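Local coordinates for sensor protein (Rhodopseudomonas palustris, PDB 2OOL) that senses light as a bacteriophytochrome through a bound biliverdin chromophore, this piece being its chromophore-binding domain, and probably acts as a sensor histidine kinase, at residues P234-R239 with T268-M273. Numbering follows the deposited sequence.
With LBV (3-[2-[(Z)-[3-(2-carboxyethyl)-5-[(Z)-(4-ethenyl-3-methyl-5-oxidanylidene-pyrrol-2-ylidene)methyl]-4-methyl-pyrrol-1-ium -2-ylidene]methyl]-5-[(Z)-[(3E)-3-ethylidene-4-methyl-5-oxidanylidene-pyrrolidin-2-ylidene]methyl]-4-methyl-1H-pyrrol-3- yl]propanoic acid), chain C.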
loop_
_atom_site.group_PDB
_atom_site.type_symbol
_atom_site.label_atom_id
_atom_site.label_comp_id
_atom_site.label_asym_id
_atom_site.label_seq_id
_atom_site.Cartn_x
_atom_site.Cartn_y
_atom_site.Cartn_z
ATOM N N PRO A 234 -19.186 12.247 4.187
ATOM C CA PRO A 234 -19.187 12.461 2.726
ATOM C C PRO A 234 -20.099 13.551 2.192
ATOM O O PRO A 234 -19.798 14.100 1.125
ATOM C CB PRO A 234 -19.640 11.133 2.149
ATOM C CG PRO A 234 -19.708 10.158 3.279
ATOM C CD PRO A 234 -19.677 10.918 4.576
ATOM N N ASP A 235 -21.205 13.807 2.888
ATOM C CA ASP A 235 -22.176 14.817 2.551
ATOM C C ASP A 235 -22.658 15.466 3.821
ATOM O O ASP A 235 -23.348 14.803 4.600
ATOM C CB ASP A 235 -23.386 14.219 1.833
ATOM C CG ASP A 235 -24.353 15.311 1.276
ATOM O OD1 ASP A 235 -24.201 16.541 1.535
ATOM O OD2 ASP A 235 -25.278 14.922 0.537
ATOM N N ILE A 236 -22.262 16.737 4.042
ATOM C CA ILE A 236 -22.588 17.465 5.270
ATOM C C ILE A 236 -24.070 17.805 5.334
ATOM O O ILE A 236 -24.556 18.247 6.370
ATOM C CB ILE A 236 -21.735 18.794 5.508
ATOM C CG1 ILE A 236 -22.090 19.879 4.460
ATOM C CG2 ILE A 236 -20.197 18.471 5.574
ATOM C CD1 ILE A 236 -21.452 21.312 4.628
ATOM N N GLY A 237 -24.797 17.625 4.242
ATOM C CA GLY A 237 -26.241 17.954 4.205
ATOM C C GLY A 237 -27.142 16.763 4.448
ATOM O O GLY A 237 -28.372 16.880 4.369
ATOM N N TYR A 238 -26.553 15.625 4.812
ATOM C CA TYR A 238 -27.304 14.417 4.998
ATOM C C TYR A 238 -28.458 14.596 5.990
ATOM O O TYR A 238 -28.424 15.436 6.878
ATOM C CB TYR A 238 -26.369 13.291 5.467
ATOM C CG TYR A 238 -25.972 13.332 6.947
ATOM C CD1 TYR A 238 -24.905 14.104 7.392
ATOM C CD2 TYR A 238 -26.691 12.632 7.885
ATOM C CE1 TYR A 238 -24.521 14.122 8.742
ATOM C CE2 TYR A 238 -26.324 12.651 9.231
ATOM C CZ TYR A 238 -25.241 13.393 9.650
ATOM O OH TYR A 238 -24.926 13.411 10.986
ATOM N N ARG A 239 -29.481 13.777 5.826
ATOM C CA ARG A 239 -30.576 13.663 6.774
ATOM C C ARG A 239 -30.268 12.440 7.621
ATOM O O ARG A 239 -30.199 11.335 7.071
ATOM C CB ARG A 239 -31.856 13.450 5.980
ATOM C CG ARG A 239 -33.127 13.359 6.785
ATOM C CD ARG A 239 -34.390 13.272 5.840
ATOM N NE ARG A 239 -34.343 14.308 4.773
ATOM C CZ ARG A 239 -35.330 14.542 3.906
ATOM N NH1 ARG A 239 -36.471 13.837 3.955
ATOM N NH2 ARG A 239 -35.188 15.500 2.984
ATOM N N THR A 268 -23.972 21.092 15.100
ATOM C CA THR A 268 -23.153 22.297 15.239
ATOM C C THR A 268 -21.915 22.238 14.380
ATOM O O THR A 268 -21.484 23.253 13.829
ATOM C CB THR A 268 -22.705 22.500 16.721
ATOM O OG1 THR A 268 -23.844 22.370 17.574
ATOM C CG2 THR A 268 -22.159 23.868 16.919
ATOM N N HIS A 269 -21.274 21.074 14.308
ATOM C CA HIS A 269 -20.141 20.935 13.382
ATOM C C HIS A 269 -20.615 21.023 11.947
ATOM O O HIS A 269 -19.989 21.659 11.114
ATOM C CB HIS A 269 -19.429 19.616 13.558
ATOM C CG HIS A 269 -18.271 19.446 12.624
ATOM N ND1 HIS A 269 -17.342 20.435 12.419
ATOM C CD2 HIS A 269 -17.914 18.417 11.824
ATOM C CE1 HIS A 269 -16.439 20.006 11.555
ATOM N NE2 HIS A 269 -16.763 18.775 11.184
ATOM N N LEU A 270 -21.739 20.382 11.641
ATOM C CA LEU A 270 -22.220 20.440 10.257
ATOM C C LEU A 270 -22.431 21.890 9.800
ATOM O O LEU A 270 -22.103 22.256 8.657
ATOM C CB LEU A 270 -23.479 19.630 10.076
ATOM C CG LEU A 270 -23.293 18.110 10.248
ATOM C CD1 LEU A 270 -24.659 17.446 10.127
ATOM C CD2 LEU A 270 -22.277 17.532 9.243
ATOM N N GLU A 271 -22.960 22.712 10.692
ATOM C CA GLU A 271 -23.261 24.125 10.396
ATOM C C GLU A 271 -21.960 24.919 10.238
ATOM O O GLU A 271 -21.851 25.816 9.400
ATOM C CB GLU A 271 -24.158 24.657 11.512
ATOM C CG GLU A 271 -24.382 26.160 11.607
ATOM C CD GLU A 271 -25.521 26.512 12.634
ATOM O OE1 GLU A 271 -26.330 25.590 12.983
ATOM O OE2 GLU A 271 -25.601 27.696 13.086
ATOM N N TYR A 272 -20.967 24.573 11.043
ATOM C CA TYR A 272 -19.618 25.084 10.881
ATOM C C TYR A 272 -19.112 24.843 9.470
ATOM O O TYR A 272 -18.506 25.725 8.849
ATOM C CB TYR A 272 -18.695 24.364 11.851
ATOM C CG TYR A 272 -17.235 24.743 11.761
ATOM C CD1 TYR A 272 -16.342 23.996 10.986
ATOM C CD2 TYR A 272 -16.736 25.798 12.503
ATOM C CE1 TYR A 272 -15.000 24.333 10.920
ATOM C CE2 TYR A 272 -15.386 26.149 12.451
ATOM C CZ TYR A 272 -14.523 25.418 11.662
ATOM O OH TYR A 272 -13.178 25.777 11.636
ATOM N N MET A 273 -19.328 23.624 8.976
ATOM C CA MET A 273 -18.851 23.262 7.640
ATOM C C MET A 273 -19.644 23.945 6.530
ATOM O O MET A 273 -19.081 24.301 5.508
ATOM C CB MET A 273 -18.859 21.758 7.461
ATOM C CG MET A 273 -17.882 21.048 8.352
ATOM S SD MET A 273 -16.199 21.564 8.047
ATOM C CE MET A 273 -16.044 21.136 6.301
HETATM C C1A LBV C . -17.511 24.827 16.592
HETATM C C1B LBV C . -17.678 20.418 17.128
HETATM O O1B LBV C . -19.756 14.387 16.030
HETATM C C1C LBV C . -14.539 18.942 14.200
HETATM O O1C LBV C . -13.051 16.097 10.109
HETATM C C1D LBV C . -11.777 22.010 11.877
HETATM C C2A LBV C . -18.240 25.280 17.833
HETATM C C2B LBV C . -18.079 19.118 17.466
HETATM O O2B LBV C . -17.666 13.879 15.561
HETATM C C2C LBV C . -13.663 18.213 13.368
HETATM O O2C LBV C . -14.746 17.496 9.857
HETATM C C2D LBV C . -10.876 23.093 11.946
HETATM C C3A LBV C . -18.547 23.889 18.415
HETATM C C3B LBV C . -17.346 18.222 16.690
HETATM C C3C LBV C . -12.801 19.136 12.797
HETATM C C3D LBV C . -10.240 23.140 10.725
HETATM C C4A LBV C . -18.017 22.886 17.557
HETATM C C4B LBV C . -16.445 18.996 15.900
HETATM C C4C LBV C . -13.167 20.416 13.247
HETATM C C4D LBV C . -10.768 22.102 9.946
HETATM C CAA LBV C . -19.231 23.614 19.621
HETATM C CAB LBV C . -17.498 16.693 16.714
HETATM C CAC LBV C . -13.570 16.701 13.059
HETATM C CAD LBV C . -9.298 24.078 10.375
HETATM C CBA LBV C . -19.788 24.629 20.676
HETATM C CBB LBV C . -18.294 16.176 15.533
HETATM C CBC LBV C . -14.580 16.302 11.937
HETATM C CBD LBV C . -8.657 24.093 9.141
HETATM C CGB LBV C . -18.591 14.677 15.729
HETATM C CGC LBV C . -14.088 16.657 10.496
HETATM C CHB LBV C . -18.189 21.517 17.833
HETATM C CHC LBV C . -15.559 18.354 14.981
HETATM C CHD LBV C . -12.584 21.650 12.948
HETATM C CMA LBV C . -19.521 26.016 17.407
HETATM C CMB LBV C . -19.172 18.735 18.489
HETATM C CMC LBV C . -11.670 18.711 11.835
HETATM C CMD LBV C . -10.595 24.055 13.121
HETATM N N_A LBV C . -17.425 23.482 16.516
HETATM O O_A LBV C . -17.043 25.584 15.747
HETATM N N_B LBV C . -16.699 20.276 16.218
HETATM N N_C LBV C . -14.203 20.236 14.069
HETATM N N_D LBV C . -11.689 21.472 10.673
HETATM O O_D LBV C . -10.476 21.786 8.779
#
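From the loop after strand 230-233, Ile-236 packs on Leu-270 and Met-273 of helix 267-276, and Tyr-238 on Leu-270, with no hydrogen bond across. Asp-235 OD1 accepts from Gly-237 N (3.0 Å), which approaches from above the carboxylate plane: an Asx turn within the type I turn 235-238. With CG1 between its backbone N and carbonyl carbon (chi1 68°), Ile-236 extends CD1 to Met-273 CB (3.9 Å), the two side chains crossing nearly at right angles. Leu-270 CD2 rests against Ile-236 O (3.7 Å) and CB. Tyr-238 sets CE1 obliquely against Leu-270 CD1 (3.6 Å), while its OH is hydrogen-bonded to Ser-264 OG and Val-265 N. On the chromophore side of the helix, LBV C1C sits over one face of the His-269 ring and Met-273 CG over the opposite face, both displaced toward the rim; in the ring plane, NE2 donates to propionate O2C of LBV (2.7 Å, 154°). With an alanine in place of His-269, that propionate would probably lose this donor, and a gap would open between the Met-273 side chain and the tetrapyrrole. Thr-268 CG2 and Tyr-272 also touch LBV, so the helix, backed by the loop, forms one wall of the biliverdin pocket in the phytochrome GAF domain.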